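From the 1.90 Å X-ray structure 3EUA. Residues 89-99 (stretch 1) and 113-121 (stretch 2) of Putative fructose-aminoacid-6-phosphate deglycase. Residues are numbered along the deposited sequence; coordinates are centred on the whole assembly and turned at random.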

ATOM      1  N   GLU A  89      -2.164 -18.967  -4.678  1.00 20.51           N
ATOM      2  CA  GLU A  89      -0.978 -18.124  -4.488  1.00 20.54           C
ATOM      3  C   GLU A  89      -0.469 -18.175  -3.038  1.00 19.54           C
ATOM      4  O   GLU A  89       0.734 -18.120  -2.774  1.00 18.68           O
ATOM      5  CB  GLU A  89      -1.239 -16.663  -4.845  1.00 20.69           C
ATOM      6  CG  GLU A  89      -1.748 -16.409  -6.236  1.00 24.00           C
ATOM      7  CD  GLU A  89      -3.265 -16.366  -6.326  1.00 28.42           C
ATOM      8  OE1 GLU A  89      -3.976 -17.285  -5.865  1.00 27.99           O
ATOM      9  OE2 GLU A  89      -3.735 -15.362  -6.888  1.00 32.59           O
ATOM     10  N   THR A  90      -1.396 -18.260  -2.101  1.00 19.09           N
ATOM     11  CA  THR A  90      -1.026 -18.325  -0.687  1.00 19.32           C
ATOM     12  C   THR A  90      -0.429 -19.691  -0.364  1.00 19.36           C
ATOM     13  O   THR A  90       0.560 -19.792   0.370  1.00 19.45           O
ATOM     14  CB  THR A  90      -2.211 -17.941   0.187  1.00 19.55           C
ATOM     15  OG1 THR A  90      -2.678 -16.667  -0.270  1.00 19.33           O
ATOM     16  CG2 THR A  90      -1.796 -17.810   1.658  1.00 18.79           C
ATOM     17  N   VAL A  91      -0.988 -20.741  -0.971  1.00 19.53           N
ATOM     18  CA  VAL A  91      -0.473 -22.083  -0.805  1.00 18.86           C
ATOM     19  C   VAL A  91       0.963 -22.130  -1.331  1.00 19.77           C
ATOM     20  O   VAL A  91       1.870 -22.604  -0.653  1.00 18.96           O
ATOM     21  CB  VAL A  91      -1.334 -23.117  -1.552  1.00 19.61           C
ATOM     22  CG1 VAL A  91      -0.636 -24.503  -1.614  1.00 18.09           C
ATOM     23  CG2 VAL A  91      -2.734 -23.234  -0.928  1.00 16.99           C
ATOM     24  N   LYS A  92       1.168 -21.598  -2.530  1.00 20.12           N
ATOM     25  CA  LYS A  92       2.494 -21.578  -3.129  1.00 20.45           C
ATOM     26  C   LYS A  92       3.426 -20.701  -2.309  1.00 19.75           C
ATOM     27  O   LYS A  92       4.568 -21.041  -2.139  1.00 19.39           O
ATOM     28  CB  LYS A  92       2.468 -21.159  -4.600  1.00 20.13           C
ATOM     29  N   ALA A  93       2.953 -19.573  -1.778  1.00 19.70           N
ATOM     30  CA  ALA A  93       3.807 -18.708  -0.953  1.00 19.42           C
ATOM     31  C   ALA A  93       4.311 -19.440   0.291  1.00 19.26           C
ATOM     32  O   ALA A  93       5.470 -19.230   0.695  1.00 19.22           O
ATOM     33  CB  ALA A  93       3.103 -17.405  -0.540  1.00 19.51           C
ATOM     34  N   ALA A  94       3.464 -20.287   0.884  1.00 19.16           N
ATOM     35  CA  ALA A  94       3.849 -21.073   2.075  1.00 19.34           C
ATOM     36  C   ALA A  94       4.973 -22.028   1.711  1.00 19.95           C
ATOM     37  O   ALA A  94       5.973 -22.133   2.443  1.00 20.20           O
ATOM     38  CB  ALA A  94       2.643 -21.880   2.675  1.00 18.75           C
ATOM     39  N   ALA A  95       4.805 -22.735   0.592  1.00 20.26           N
ATOM     40  CA  ALA A  95       5.814 -23.691   0.126  1.00 20.48           C
ATOM     41  C   ALA A  95       7.119 -22.974  -0.219  1.00 20.69           C
ATOM     42  O   ALA A  95       8.206 -23.434   0.126  1.00 20.12           O
ATOM     43  CB  ALA A  95       5.304 -24.480  -1.085  1.00 20.95           C
ATOM     44  N   PHE A  96       6.994 -21.836  -0.884  1.00 20.63           N
ATOM     45  CA  PHE A  96       8.131 -21.010  -1.259  1.00 21.03           C
ATOM     46  C   PHE A  96       8.952 -20.565  -0.044  1.00 20.92           C
ATOM     47  O   PHE A  96      10.172 -20.718  -0.041  1.00 20.76           O
ATOM     48  CB  PHE A  96       7.626 -19.789  -2.034  1.00 21.46           C
ATOM     49  CG  PHE A  96       8.691 -18.834  -2.425  1.00 22.07           C
ATOM     50  CD1 PHE A  96       9.576 -19.149  -3.445  1.00 24.16           C
ATOM     51  CD2 PHE A  96       8.812 -17.621  -1.808  1.00 23.00           C
ATOM     52  CE1 PHE A  96      10.555 -18.262  -3.820  1.00 24.45           C
ATOM     53  CE2 PHE A  96       9.798 -16.745  -2.197  1.00 21.90           C
ATOM     54  CZ  PHE A  96      10.649 -17.064  -3.182  1.00 23.59           C
ATOM     55  N   ALA A  97       8.275 -20.018   0.962  1.00 20.76           N
ATOM     56  CA  ALA A  97       8.918 -19.549   2.190  1.00 21.12           C
ATOM     57  C   ALA A  97       9.537 -20.708   2.950  1.00 21.45           C
ATOM     58  O   ALA A  97      10.683 -20.617   3.379  1.00 21.84           O
ATOM     59  CB  ALA A  97       7.921 -18.797   3.071  1.00 20.11           C
ATOM     60  N   ARG A  98       8.802 -21.812   3.076  1.00 21.96           N
ATOM     61  CA  ARG A  98       9.322 -22.969   3.795  1.00 23.33           C
ATOM     62  C   ARG A  98      10.567 -23.522   3.083  1.00 23.41           C
ATOM     63  O   ARG A  98      11.524 -23.902   3.748  1.00 24.06           O
ATOM     64  CB  ARG A  98       8.263 -24.042   3.970  1.00 22.57           C
ATOM     65  CG  ARG A  98       8.630 -25.107   4.992  1.00 24.15           C
ATOM     66  CD  ARG A  98       7.388 -25.895   5.426  1.00 24.20           C
ATOM     67  NE  ARG A  98       7.699 -26.859   6.485  1.00 25.34           N
ATOM     68  CZ  ARG A  98       6.834 -27.714   7.029  1.00 25.94           C
ATOM     69  NH1 ARG A  98       5.568 -27.759   6.629  1.00 25.95           N
ATOM     70  NH2 ARG A  98       7.245 -28.543   7.988  1.00 24.73           N
ATOM     71  N   GLY A  99      10.550 -23.546   1.752  1.00 24.21           N
ATOM     72  CA  GLY A  99      11.686 -24.024   0.951  1.00 25.00           C
ATOM     73  C   GLY A  99      12.938 -23.194   1.171  1.00 25.48           C
ATOM     74  O   GLY A  99      14.036 -23.703   1.030  1.00 25.60           O
TER
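Stretch 2, residues 113-121: SPLAQEAQY

Stretch 2 opens with a short helix, residues 114-118, that runs alongside the helix of residues 89-99 in the same direction. The two axes are almost exactly parallel, 4° apart, and approach to 8.6 Å. Ser 113 occupies the N-cap position, its OG accepting a weak hydrogen bond from Ala 116 N (3.3 Å). The register is set by Val 91 against Leu 115, whose CA atoms lie only 4.6 Å apart, and by Ala 95 against Glu 118, with CA atoms 5.6 Å apart.

Glu 118 covers the most surface of any residue in stretch 2. Its CA-to-CB bond points toward the first helix, and its aliphatic part packs there: CB lies 3.8 Å from Ala 94 CB, and CG is 3.8 Å from Val 91 CG1. The carboxylate continues past this apolar patch, bringing OE1 to 3.5 Å from Ala 95 CB. Nearer the start of the short helix, Leu 115 places CD1 3.6 Å from Ala 94 CB, while Val 91 CG2 contacts both Leu 115 CB and Pro 114 CB at 4.0 Å. The small side chain of Ala 94 thus meets both Leu 115 and Glu 118, one helical turn apart.

Beyond Glu 118 the chain leaves helical geometry at Ala 119, and here Arg 98 takes over the contact. Its extended side chain, with chi1 to chi3 all t, reaches the end of the short helix, where NH1 donates a nearly straight hydrogen bond to Glu 118 O (3.0 Å, 167°). This carbonyl lies at the edge of the guanidinium, near its plane, whereas Gln 120 CA sits over one face, 3.4 Å from NH1. A water adds a second link, accepting from Arg 98 NE at 3.2 Å and donating a weak hydrogen bond to Gln 120 OE1 at 3.5 Å.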

ATOM      1  N   SER A 113      -6.862 -28.345   4.569  1.00 28.26           N
ATOM      2  CA  SER A 113      -6.588 -27.668   3.308  1.00 26.68           C
ATOM      3  C   SER A 113      -5.148 -27.738   2.841  1.00 25.35           C
ATOM      4  O   SER A 113      -4.257 -27.994   3.639  1.00 25.21           O
ATOM      5  CB  SER A 113      -6.924 -26.202   3.487  1.00 26.14           C
ATOM      6  OG  SER A 113      -6.044 -25.617   4.425  1.00 23.49           O
ATOM      7  N   PRO A 114      -4.914 -27.527   1.533  1.00 24.54           N
ATOM      8  CA  PRO A 114      -3.571 -27.441   0.957  1.00 23.89           C
ATOM      9  C   PRO A 114      -2.636 -26.440   1.680  1.00 22.92           C
ATOM     10  O   PRO A 114      -1.465 -26.731   1.863  1.00 22.82           O
ATOM     11  CB  PRO A 114      -3.852 -27.006  -0.470  1.00 24.15           C
ATOM     12  CG  PRO A 114      -5.146 -27.589  -0.770  1.00 24.33           C
ATOM     13  CD  PRO A 114      -5.942 -27.461   0.487  1.00 24.72           C
ATOM     14  N   LEU A 115      -3.138 -25.287   2.107  1.00 22.41           N
ATOM     15  CA  LEU A 115      -2.300 -24.325   2.829  1.00 21.79           C
ATOM     16  C   LEU A 115      -1.821 -24.932   4.152  1.00 22.62           C
ATOM     17  O   LEU A 115      -0.641 -24.819   4.520  1.00 21.78           O
ATOM     18  CB  LEU A 115      -3.056 -23.026   3.103  1.00 21.37           C
ATOM     19  CG  LEU A 115      -2.319 -21.980   3.954  1.00 20.52           C
ATOM     20  CD1 LEU A 115      -0.892 -21.607   3.382  1.00 17.83           C
ATOM     21  CD2 LEU A 115      -3.214 -20.768   4.069  1.00 17.92           C
ATOM     22  N   ALA A 116      -2.742 -25.583   4.859  1.00 23.67           N
ATOM     23  CA  ALA A 116      -2.417 -26.220   6.116  1.00 24.61           C
ATOM     24  C   ALA A 116      -1.359 -27.295   5.884  1.00 25.65           C
ATOM     25  O   ALA A 116      -0.446 -27.464   6.696  1.00 26.05           O
ATOM     26  CB  ALA A 116      -3.661 -26.797   6.742  1.00 24.87           C
ATOM     27  N   GLN A 117      -1.448 -27.988   4.757  1.00 26.43           N
ATOM     28  CA  GLN A 117      -0.490 -29.030   4.456  1.00 27.78           C
ATOM     29  C   GLN A 117       0.898 -28.468   4.209  1.00 27.14           C
ATOM     30  O   GLN A 117       1.872 -29.094   4.601  1.00 27.74           O
ATOM     31  CB  GLN A 117      -0.969 -29.836   3.263  1.00 27.68           C
ATOM     32  CG  GLN A 117      -2.279 -30.583   3.526  1.00 30.48           C
ATOM     33  CD  GLN A 117      -2.870 -31.163   2.244  1.00 31.46           C
ATOM     34  OE1 GLN A 117      -2.137 -31.402   1.287  1.00 37.43           O
ATOM     35  NE2 GLN A 117      -4.197 -31.370   2.214  1.00 35.56           N
ATOM     36  N   GLU A 118       0.996 -27.294   3.583  1.00 26.64           N
ATOM     37  CA  GLU A 118       2.290 -26.682   3.280  1.00 26.05           C
ATOM     38  C   GLU A 118       2.951 -25.981   4.461  1.00 25.16           C
ATOM     39  O   GLU A 118       4.177 -26.002   4.573  1.00 25.23           O
ATOM     40  CB  GLU A 118       2.164 -25.658   2.146  1.00 26.40           C
ATOM     41  CG  GLU A 118       1.716 -26.204   0.828  1.00 28.11           C
ATOM     42  CD  GLU A 118       2.682 -27.227   0.242  1.00 31.38           C
ATOM     43  OE1 GLU A 118       3.883 -27.243   0.609  1.00 31.12           O
ATOM     44  OE2 GLU A 118       2.215 -28.007  -0.603  1.00 33.67           O
ATOM     45  N   ALA A 119       2.154 -25.342   5.311  1.00 24.35           N
ATOM     46  CA  ALA A 119       2.675 -24.577   6.441  1.00 23.49           C
ATOM     47  C   ALA A 119       3.176 -25.481   7.543  1.00 23.30           C
ATOM     48  O   ALA A 119       2.615 -26.535   7.787  1.00 23.23           O
ATOM     49  CB  ALA A 119       1.616 -23.609   6.991  1.00 23.72           C
ATOM     50  N   GLN A 120       4.224 -25.036   8.241  1.00 22.83           N
ATOM     51  CA  GLN A 120       4.806 -25.808   9.323  1.00 22.75           C
ATOM     52  C   GLN A 120       3.886 -25.822  10.540  1.00 22.62           C
ATOM     53  O   GLN A 120       3.744 -26.855  11.201  1.00 22.62           O
ATOM     54  CB  GLN A 120       6.230 -25.284   9.652  1.00 22.70           C
ATOM     55  CG  GLN A 120       6.960 -26.081  10.738  1.00 23.41           C
ATOM     56  CD  GLN A 120       8.377 -25.621  11.011  1.00 23.18           C
ATOM     57  OE1 GLN A 120       8.963 -24.843  10.260  1.00 23.55           O
ATOM     58  NE2 GLN A 120       8.953 -26.136  12.093  1.00 24.89           N
ATOM     59  N   TYR A 121       3.287 -24.679  10.842  1.00 22.22           N
ATOM     60  CA  TYR A 121       2.341 -24.530  11.942  1.00 22.11           C
ATOM     61  C   TYR A 121       1.014 -24.037  11.369  1.00 22.22           C
ATOM     62  O   TYR A 121       1.005 -23.257  10.422  1.00 21.05           O
ATOM     63  CB  TYR A 121       2.865 -23.530  12.984  1.00 22.48           C
ATOM     64  CG  TYR A 121       4.050 -24.027  13.786  1.00 22.31           C
ATOM     65  CD1 TYR A 121       5.354 -23.822  13.336  1.00 22.49           C
ATOM     66  CD2 TYR A 121       3.863 -24.710  14.996  1.00 23.59           C
ATOM     67  CE1 TYR A 121       6.423 -24.261  14.057  1.00 23.32           C
ATOM     68  CE2 TYR A 121       4.947 -25.181  15.713  1.00 23.12           C
ATOM     69  CZ  TYR A 121       6.218 -24.936  15.237  1.00 22.30           C
ATOM     70  OH  TYR A 121       7.312 -25.379  15.924  1.00 24.47           O
TER
HETATM   71  O   HOH W   1      10.574 -26.704   7.789  1.00 39.91           O